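PDB 2GKP: hypothetical protein NMB0488 from Neisseria meningitidis, which is of unknown function but belongs to the CdiI family and so probably acts as an immunity protein against a contact-dependent growth inhibition toxin. Local coordinates for residues Ala18-Leu23 / Phe108-Ser113; Leu123-Ser128 / Ala157-Ala162. All blocks are in the same frame, centred on the assembly; numbering follows the deposited sequence.

Interaction 1: Ala18-Leu23 / Phe108-Ser113; sequences ANERAL and FKNMMS. With EDO (1,2-ethanediol), chain C.
A18 and M112 pair through their backbones as an antiparallel hydrogen-bonded pair: M112 N gives its proton to A18 O at 2.8 Å, and A18 N returns one to M112 O at 3.0 Å. A18 O also takes a CA-H...O contact from M111, so this carbonyl is gripped from two successive residues. Past the bridge both chains leave the strand pattern, N19 still lying close to M111, and the side chain of E20 crosses to N110. Its CB and CG touch nothing on F108-S113; CG lies between the backbone N and the carbonyl carbon (chi1 75°), and the chain then bends at chi2, -74°. CD comes up beside the amide of N110, and OE1 accepts N110 ND2 at 3.1 Å in a nearly straight bond, N-H...O 169°. The two flat groups stand almost perpendicular: OE1 lies in the plane of the N110 amide, whereas the amide nitrogen sits well above the carboxylate plane. OE1 has a second route to the same residue, through a water 2.8 Å from it that accepts the backbone N of N110. OE2, at the other tip, is hydrogen-bonded to Y101. Within the type I turn F108-M111, M111 N closes back on F108 O, which brings N110 round to face E20. N19 packs its CB 3.8 Å from M111 CA. The contact lies at the end of the pairing between two inner strands, where strand 11-18 runs out and strand 112-119 begins; M111 packs its side chain on L95 of helix 81-99, and its carbonyl accepts W136 NE1 of strand 135-138.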
ATOM      1  N   ALA A  18      -2.752  -5.386   6.535  1.00 10.87           N
ATOM      2  CA  ALA A  18      -3.718  -6.403   6.983  1.00 10.63           C
ATOM      3  C   ALA A  18      -3.665  -6.518   8.456  1.00 10.93           C
ATOM      4  O   ALA A  18      -2.575  -6.649   9.017  1.00 12.45           O
ATOM      5  CB  ALA A  18      -3.392  -7.776   6.371  1.00 12.33           C
ATOM      6  N   ASN A  19      -4.833  -6.533   9.087  1.00 11.02           N
ATOM      7  CA  ASN A  19      -4.907  -6.844  10.516  1.00 10.50           C
ATOM      8  C   ASN A  19      -5.970  -7.902  10.736  1.00 10.35           C
ATOM      9  O   ASN A  19      -6.376  -8.572   9.772  1.00 11.78           O
ATOM     10  CB  ASN A  19      -5.048  -5.556  11.382  1.00 10.44           C
ATOM     11  CG  ASN A  19      -6.392  -4.838  11.229  1.00 11.14           C
ATOM     12  OD1 ASN A  19      -6.590  -3.708  11.776  1.00 15.25           O
ATOM     13  ND2 ASN A  19      -7.331  -5.480  10.548  1.00  9.38           N
ATOM     14  N   GLU A  20      -6.404  -8.089  11.981  1.00  9.93           N
ATOM     15  CA  GLU A  20      -7.347  -9.174  12.201  1.00 10.74           C
ATOM     16  C   GLU A  20      -8.754  -8.876  11.686  1.00  9.78           C
ATOM     17  O   GLU A  20      -9.627  -9.759  11.750  1.00 11.92           O
ATOM     18  CB  GLU A  20      -7.403  -9.588  13.693  1.00 10.91           C
ATOM     19  CG  GLU A  20      -8.158  -8.623  14.639  1.00 12.23           C
ATOM     20  CD  GLU A  20      -7.428  -7.334  14.956  1.00 12.17           C
ATOM     21  OE1 GLU A  20      -6.224  -7.188  14.593  1.00 12.66           O
ATOM     22  OE2 GLU A  20      -8.082  -6.482  15.609  1.00 13.47           O
ATOM     23  N   ARG A  21      -9.000  -7.654  11.192  1.00 10.03           N
ATOM     24  CA  ARG A  21     -10.345  -7.337  10.661  1.00  9.56           C
ATOM     25  C   ARG A  21     -10.406  -7.109   9.163  1.00  9.24           C
ATOM     26  O   ARG A  21     -11.479  -7.205   8.603  1.00  9.98           O
ATOM     27  CB  ARG A  21     -10.958  -6.169  11.376  1.00  9.33           C
ATOM     28  CG  ARG A  21     -11.276  -6.480  12.838  1.00 10.32           C
ATOM     29  CD  ARG A  21     -12.069  -5.354  13.509  1.00 11.44           C
ATOM     30  NE  ARG A  21     -12.055  -5.630  14.957  1.00 12.63           N
ATOM     31  CZ  ARG A  21     -12.340  -4.760  15.927  1.00 11.43           C
ATOM     32  NH1 ARG A  21     -12.803  -3.552  15.634  1.00 12.10           N
ATOM     33  NH2 ARG A  21     -12.151  -5.143  17.190  1.00 14.47           N
ATOM     34  N   ALA A  22      -9.283  -6.761   8.516  1.00 10.63           N
ATOM     35  CA  ALA A  22      -9.371  -6.355   7.130  1.00  9.25           C
ATOM     36  C   ALA A  22      -8.054  -6.382   6.424  1.00 10.35           C
ATOM     37  O   ALA A  22      -6.983  -6.270   7.050  1.00 10.55           O
ATOM     38  CB  ALA A  22      -9.923  -4.925   7.045  1.00 10.06           C
ATOM     39  N   LEU A  23      -8.157  -6.468   5.101  1.00 11.07           N
ATOM     40  CA  LEU A  23      -7.089  -6.042   4.173  1.00 10.09           C
ATOM     41  C   LEU A  23      -7.363  -4.595   3.740  1.00  9.64           C
ATOM     42  O   LEU A  23      -8.526  -4.230   3.595  1.00 10.80           O
ATOM     43  CB  LEU A  23      -7.052  -6.937   2.925  1.00 11.13           C
ATOM     44  CG  LEU A  23      -7.189  -8.440   3.157  1.00 11.59           C
ATOM     45  CD1 LEU A  23      -7.179  -9.175   1.818  1.00 12.97           C
ATOM     46  CD2 LEU A  23      -6.047  -8.937   4.043  1.00 14.05           C
ATOM     47  N   PHE A 108      -3.925  -0.786  15.201  1.00 11.11           N
ATOM     48  CA  PHE A 108      -2.612  -1.071  14.705  1.00 10.61           C
ATOM     49  C   PHE A 108      -1.976  -2.331  15.264  1.00 10.91           C
ATOM     50  O   PHE A 108      -1.010  -2.813  14.681  1.00 11.86           O
ATOM     51  CB  PHE A 108      -1.669   0.114  14.931  1.00 10.55           C
ATOM     52  CG  PHE A 108      -1.941   1.295  14.032  1.00 14.05           C
ATOM     53  CD1 PHE A 108      -1.638   1.224  12.675  1.00 16.05           C
ATOM     54  CD2 PHE A 108      -2.520   2.455  14.533  1.00 14.57           C
ATOM     55  CE1 PHE A 108      -1.875   2.323  11.841  1.00 19.41           C
ATOM     56  CE2 PHE A 108      -2.757   3.514  13.729  1.00 15.41           C
ATOM     57  CZ  PHE A 108      -2.431   3.477  12.396  1.00 16.90           C
ATOM     58  N   LYS A 109      -2.492  -2.835  16.392  1.00 11.52           N
ATOM     59  CA  LYS A 109      -1.790  -3.894  17.131  0.50 12.47           C
ATOM     60  C   LYS A 109      -1.236  -5.022  16.263  1.00 12.80           C
ATOM     61  O   LYS A 109      -0.055  -5.395  16.412  1.00 12.84           O
ATOM     62  CB  LYS A 109      -2.653  -4.479  18.272  0.50 13.30           C
ATOM     63  CG  LYS A 109      -1.850  -5.375  19.197  0.50 15.68           C
ATOM     64  CD  LYS A 109      -2.684  -6.116  20.237  0.50 17.82           C
ATOM     65  CE  LYS A 109      -1.813  -7.157  20.921  0.50 21.88           C
ATOM     66  NZ  LYS A 109      -1.701  -8.368  20.079  0.50 23.99           N
ATOM     67  N   ASN A 110      -2.070  -5.547  15.371  1.00 11.69           N
ATOM     68  CA  ASN A 110      -1.689  -6.721  14.580  1.00 11.84           C
ATOM     69  C   ASN A 110      -1.531  -6.396  13.107  1.00 11.38           C
ATOM     70  O   ASN A 110      -1.627  -7.302  12.244  1.00 12.08           O
ATOM     71  CB  ASN A 110      -2.725  -7.821  14.747  1.00 13.45           C
ATOM     72  CG  ASN A 110      -2.915  -8.203  16.206  1.00 13.77           C
ATOM     73  OD1 ASN A 110      -1.951  -8.537  16.890  1.00 14.51           O
ATOM     74  ND2 ASN A 110      -4.154  -8.175  16.686  1.00 14.87           N
HETATM   75  N   MSE A 111      -1.330  -5.104  12.815  1.00 10.39           N
HETATM   76  CA  MSE A 111      -1.307  -4.663  11.420  0.50 10.17           C
HETATM   77  C   MSE A 111       0.049  -4.964  10.776  1.00 10.56           C
HETATM   78  O   MSE A 111       1.083  -4.479  11.209  1.00 10.80           O
HETATM   79  CB  MSE A 111      -1.686  -3.194  11.280  0.50 10.85           C
HETATM   80  CG  MSE A 111      -1.835  -2.757   9.842  0.50  9.77           C
HETATM   81 SE   MSE A 111      -2.341  -0.895   9.696  0.45 13.45          SE
HETATM   82  CE  MSE A 111      -4.197  -1.006  10.251  0.50 12.64           C
HETATM   83  N   MSE A 112      -0.001  -5.792   9.733  1.00 10.38           N
HETATM   84  CA  MSE A 112       1.157  -6.063   8.891  0.50 11.16           C
HETATM   85  C   MSE A 112       1.107  -5.187   7.644  1.00 11.27           C
HETATM   86  O   MSE A 112       0.034  -4.678   7.275  1.00 11.66           O
HETATM   87  CB  MSE A 112       1.161  -7.555   8.506  0.50 11.50           C
HETATM   88  CG  MSE A 112       1.052  -8.490   9.722  0.50 11.71           C
HETATM   89 SE   MSE A 112       2.687  -8.367  10.818  0.40 13.97          SE
HETATM   90  CE  MSE A 112       2.786 -10.088  11.596  0.50 11.74           C
ATOM     91  N   SER A 113       2.253  -5.043   6.974  1.00 10.29           N
ATOM     92  CA  SER A 113       2.320  -4.146   5.814  1.00 10.51           C
ATOM     93  C   SER A 113       3.226  -4.685   4.700  1.00 10.17           C
ATOM     94  O   SER A 113       4.359  -5.065   4.957  1.00 10.87           O
ATOM     95  CB  SER A 113       2.908  -2.804   6.260  1.00 10.67           C
ATOM     96  OG  SER A 113       2.754  -1.853   5.205  1.00 13.18           O
TER
HETATM   97  C1  EDO C 402       6.824  -3.313   3.312  1.00 27.26           C
HETATM   98  O1  EDO C 402       8.212  -3.314   2.933  1.00 28.06           O
HETATM   99  C2  EDO C 402       6.586  -2.171   4.306  1.00 30.63           C
HETATM  100  O2  EDO C 402       5.283  -1.577   4.257  1.00 29.37           O
HETATM  101  O   HOH W   1      -4.729  -4.852  14.708  1.00 11.84           O

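Interaction 2: Leu123-Ser128 / Ala157-Ala162; sequences LKISPS and AGLKLA. With EDO (1,2-ethanediol), chain C.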
ATOM      1  N   LEU A 123       7.015  -6.337 -10.915  1.00 13.32           N
ATOM      2  CA  LEU A 123       6.346  -6.097  -9.620  1.00 12.58           C
ATOM      3  C   LEU A 123       7.230  -6.582  -8.477  1.00 12.58           C
ATOM      4  O   LEU A 123       7.464  -7.796  -8.356  1.00 14.74           O
ATOM      5  CB  LEU A 123       5.007  -6.839  -9.566  1.00 13.44           C
ATOM      6  CG  LEU A 123       3.943  -6.266 -10.474  1.00 14.73           C
ATOM      7  CD1 LEU A 123       2.880  -7.325 -10.709  1.00 17.52           C
ATOM      8  CD2 LEU A 123       3.346  -5.028  -9.793  1.00 17.21           C
ATOM      9  N   LYS A 124       7.705  -5.664  -7.629  1.00 12.76           N
ATOM     10  CA  LYS A 124       8.448  -6.016  -6.426  1.00 13.46           C
ATOM     11  C   LYS A 124       7.472  -5.918  -5.229  1.00 12.97           C
ATOM     12  O   LYS A 124       6.991  -4.820  -4.912  1.00 13.15           O
ATOM     13  CB  LYS A 124       9.642  -5.070  -6.238  1.00 14.66           C
ATOM     14  CG  LYS A 124      10.518  -5.364  -4.989  1.00 16.11           C
ATOM     15  CD  LYS A 124      11.678  -4.391  -4.938  1.00 20.71           C
ATOM     16  CE  LYS A 124      12.549  -4.545  -3.713  1.00 23.16           C
ATOM     17  NZ  LYS A 124      13.654  -3.591  -3.868  1.00 28.20           N
ATOM     18  N   ILE A 125       7.182  -7.067  -4.610  1.00 12.18           N
ATOM     19  CA  ILE A 125       6.186  -7.118  -3.530  1.00 12.69           C
ATOM     20  C   ILE A 125       6.947  -7.451  -2.246  1.00 13.14           C
ATOM     21  O   ILE A 125       7.477  -8.545  -2.113  1.00 13.55           O
ATOM     22  CB  ILE A 125       5.069  -8.146  -3.824  1.00 12.52           C
ATOM     23  CG1 ILE A 125       4.443  -7.921  -5.232  1.00 13.87           C
ATOM     24  CG2 ILE A 125       4.022  -8.122  -2.743  1.00 12.87           C
ATOM     25  CD1 ILE A 125       3.506  -9.091  -5.718  1.00 15.36           C
ATOM     26  N   SER A 126       7.025  -6.489  -1.336  1.00 12.88           N
ATOM     27  CA  SER A 126       7.972  -6.575  -0.217  1.00 13.27           C
ATOM     28  C   SER A 126       7.262  -6.662   1.117  1.00 12.24           C
ATOM     29  O   SER A 126       6.468  -5.782   1.454  1.00 12.40           O
ATOM     30  CB  SER A 126       8.843  -5.329  -0.164  1.00 14.06           C
ATOM     31  OG  SER A 126       9.642  -5.190  -1.337  1.00 18.42           O
ATOM     32  N   PRO A 127       7.574  -7.700   1.892  1.00 11.49           N
ATOM     33  CA  PRO A 127       7.033  -7.830   3.247  1.00 11.49           C
ATOM     34  C   PRO A 127       7.777  -6.884   4.194  1.00 11.77           C
ATOM     35  O   PRO A 127       8.694  -6.173   3.774  1.00 13.60           O
ATOM     36  CB  PRO A 127       7.323  -9.296   3.582  1.00 11.94           C
ATOM     37  CG  PRO A 127       8.601  -9.560   2.820  1.00 12.21           C
ATOM     38  CD  PRO A 127       8.470  -8.814   1.535  1.00 13.27           C
ATOM     39  N   SER A 128       7.429  -6.893   5.464  1.00 10.17           N
ATOM     40  CA  SER A 128       8.060  -5.972   6.425  1.00  9.94           C
ATOM     41  C   SER A 128       7.966  -6.544   7.805  1.00  9.52           C
ATOM     42  O   SER A 128       7.258  -7.524   8.039  1.00 10.29           O
ATOM     43  CB  SER A 128       7.372  -4.606   6.416  1.00 11.39           C
ATOM     44  OG  SER A 128       6.062  -4.706   6.944  1.00 11.12           O
ATOM     45  N   ALA A 157      -2.094 -14.165  -5.448  1.00 18.24           N
ATOM     46  CA  ALA A 157      -1.352 -15.217  -4.761  1.00 18.43           C
ATOM     47  C   ALA A 157      -0.015 -14.703  -4.220  1.00 18.77           C
ATOM     48  O   ALA A 157       0.408 -15.047  -3.083  1.00 18.81           O
ATOM     49  CB  ALA A 157      -1.175 -16.501  -5.642  1.00 20.12           C
ATOM     50  N   GLY A 158       0.684 -13.911  -5.024  1.00 18.24           N
ATOM     51  CA  GLY A 158       1.978 -13.417  -4.593  1.00 17.04           C
ATOM     52  C   GLY A 158       1.813 -12.380  -3.493  1.00 16.13           C
ATOM     53  O   GLY A 158       2.640 -12.292  -2.594  1.00 16.48           O
ATOM     54  N   LEU A 159       0.722 -11.632  -3.515  1.00 15.41           N
ATOM     55  CA  LEU A 159       0.457 -10.687  -2.414  1.00 15.84           C
ATOM     56  C   LEU A 159       0.243 -11.404  -1.093  1.00 15.25           C
ATOM     57  O   LEU A 159       0.778 -10.985  -0.047  1.00 14.94           O
ATOM     58  CB  LEU A 159      -0.755  -9.803  -2.722  1.00 16.05           C
ATOM     59  CG  LEU A 159      -0.471  -8.857  -3.899  1.00 17.20           C
ATOM     60  CD1 LEU A 159      -1.756  -8.455  -4.607  1.00 17.33           C
ATOM     61  CD2 LEU A 159       0.253  -7.644  -3.369  1.00 17.21           C
ATOM     62  N   LYS A 160      -0.559 -12.474  -1.133  1.00 16.46           N
ATOM     63  CA  LYS A 160      -0.842 -13.241   0.077  1.00 16.86           C
ATOM     64  C   LYS A 160       0.434 -13.915   0.586  1.00 16.00           C
ATOM     65  O   LYS A 160       0.661 -14.007   1.805  1.00 15.59           O
ATOM     66  CB  LYS A 160      -1.944 -14.274  -0.219  1.00 16.50           C
ATOM     67  CG  LYS A 160      -3.279 -13.596  -0.362  1.00 19.15           C
ATOM     68  CD  LYS A 160      -4.427 -14.601  -0.361  1.00 19.23           C
ATOM     69  CE  LYS A 160      -5.745 -13.970  -0.789  1.00 21.76           C
ATOM     70  NZ  LYS A 160      -6.851 -15.015  -0.865  1.00 23.88           N
ATOM     71  N   LEU A 161       1.276 -14.365  -0.335  1.00 15.09           N
ATOM     72  CA  LEU A 161       2.550 -14.960   0.013  1.00 14.88           C
ATOM     73  C   LEU A 161       3.425 -13.937   0.722  1.00 14.50           C
ATOM     74  O   LEU A 161       4.036 -14.227   1.778  1.00 14.67           O
ATOM     75  CB  LEU A 161       3.263 -15.493  -1.231  1.00 16.70           C
ATOM     76  CG  LEU A 161       4.648 -16.107  -1.046  1.00 16.89           C
ATOM     77  CD1 LEU A 161       4.614 -17.307  -0.069  1.00 18.23           C
ATOM     78  CD2 LEU A 161       5.260 -16.539  -2.368  1.00 18.94           C
ATOM     79  N   ALA A 162       3.497 -12.722   0.171  1.00 13.59           N
ATOM     80  CA  ALA A 162       4.308 -11.718   0.822  1.00 13.01           C
ATOM     81  C   ALA A 162       3.753 -11.381   2.209  1.00 12.06           C
ATOM     82  O   ALA A 162       4.530 -11.192   3.147  1.00 11.25           O
ATOM     83  CB  ALA A 162       4.407 -10.456  -0.036  1.00 12.82           C
TER
HETATM   84  C1  EDO C 402       6.824  -3.313   3.312  1.00 27.26           C
HETATM   85  O1  EDO C 402       8.212  -3.314   2.933  1.00 28.06           O
HETATM   86  C2  EDO C 402       6.586  -2.171   4.306  1.00 30.63           C
HETATM   87  O2  EDO C 402       5.283  -1.577   4.257  1.00 29.37           O
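I125 and A162 meet methyl to methyl, I125 CG2 lying 3.6 Å from A162 CB, with both CB atoms directed at the opposite segment. What turns CG2 to the helix is the first torsion of I125: CG2 stands anti to the backbone N, while CG1 lies beside that nitrogen (chi1 -52°) and carries CD1 toward an earlier part of the helix. The same CG2 is met by L159 CD2 at 3.9 Å, which makes this one methyl the meeting point of two helix residues three positions apart. L159 arrives differently from A162. Its CB does not aim at the strand, and only the CD2 branch of the isopropyl group touches I125, the two side chains crossing at about a right angle. At G158 the helix has no side chain, and CD1 of I125 comes to 4.3 Å from its carbonyl carbon, lying over bare backbone. Further along, P127 lays its ring carbon CB 3.4 Å from A162 O, a van der Waals approach to the helix backbone. On the strand side 1,2-ethanediol, probably from the crystallisation liquor, donates from O1 to P127 O at 3.0 Å. The joint between the segments is otherwise apolar and buried. Strand 123-126 and helix 157-162 run in roughly the same direction, their axes 30° apart and 8.4 Å at closest approach, an ordinary helix-on-sheet packing. Helix 152-164 therefore lies on the I125 face of the sheet: V114 and I116 of strand 112-119 and V144 and L146 of strand 144-147 extend this apolar layer, while L159 also packs on V58 of helix 51-63.

In the fold
Interaction 1 is partly buried, at the ends of two inner strands, and interaction 2 lies in the buried core, their centres about 15 Å apart. The first joins strand ends and loops within the sheet and is polar, resting on backbone bonds plus a carboxylate-amide bond, with a water linking the carboxylate to the backbone N of the same asparagine. The second lays a helix on that sheet and is almost wholly apolar. They meet through neighbouring strands 112-119 and 122-132, which follow each other in the chain: S113 O and S128 OG are 2.6 Å apart, a probable hydrogen bond, and the same 1,2-ethanediol touches S113 and P127. One sheet therefore carries pairing at strand ends in 18-23/108-113 and helix packing in 123-128/157-162.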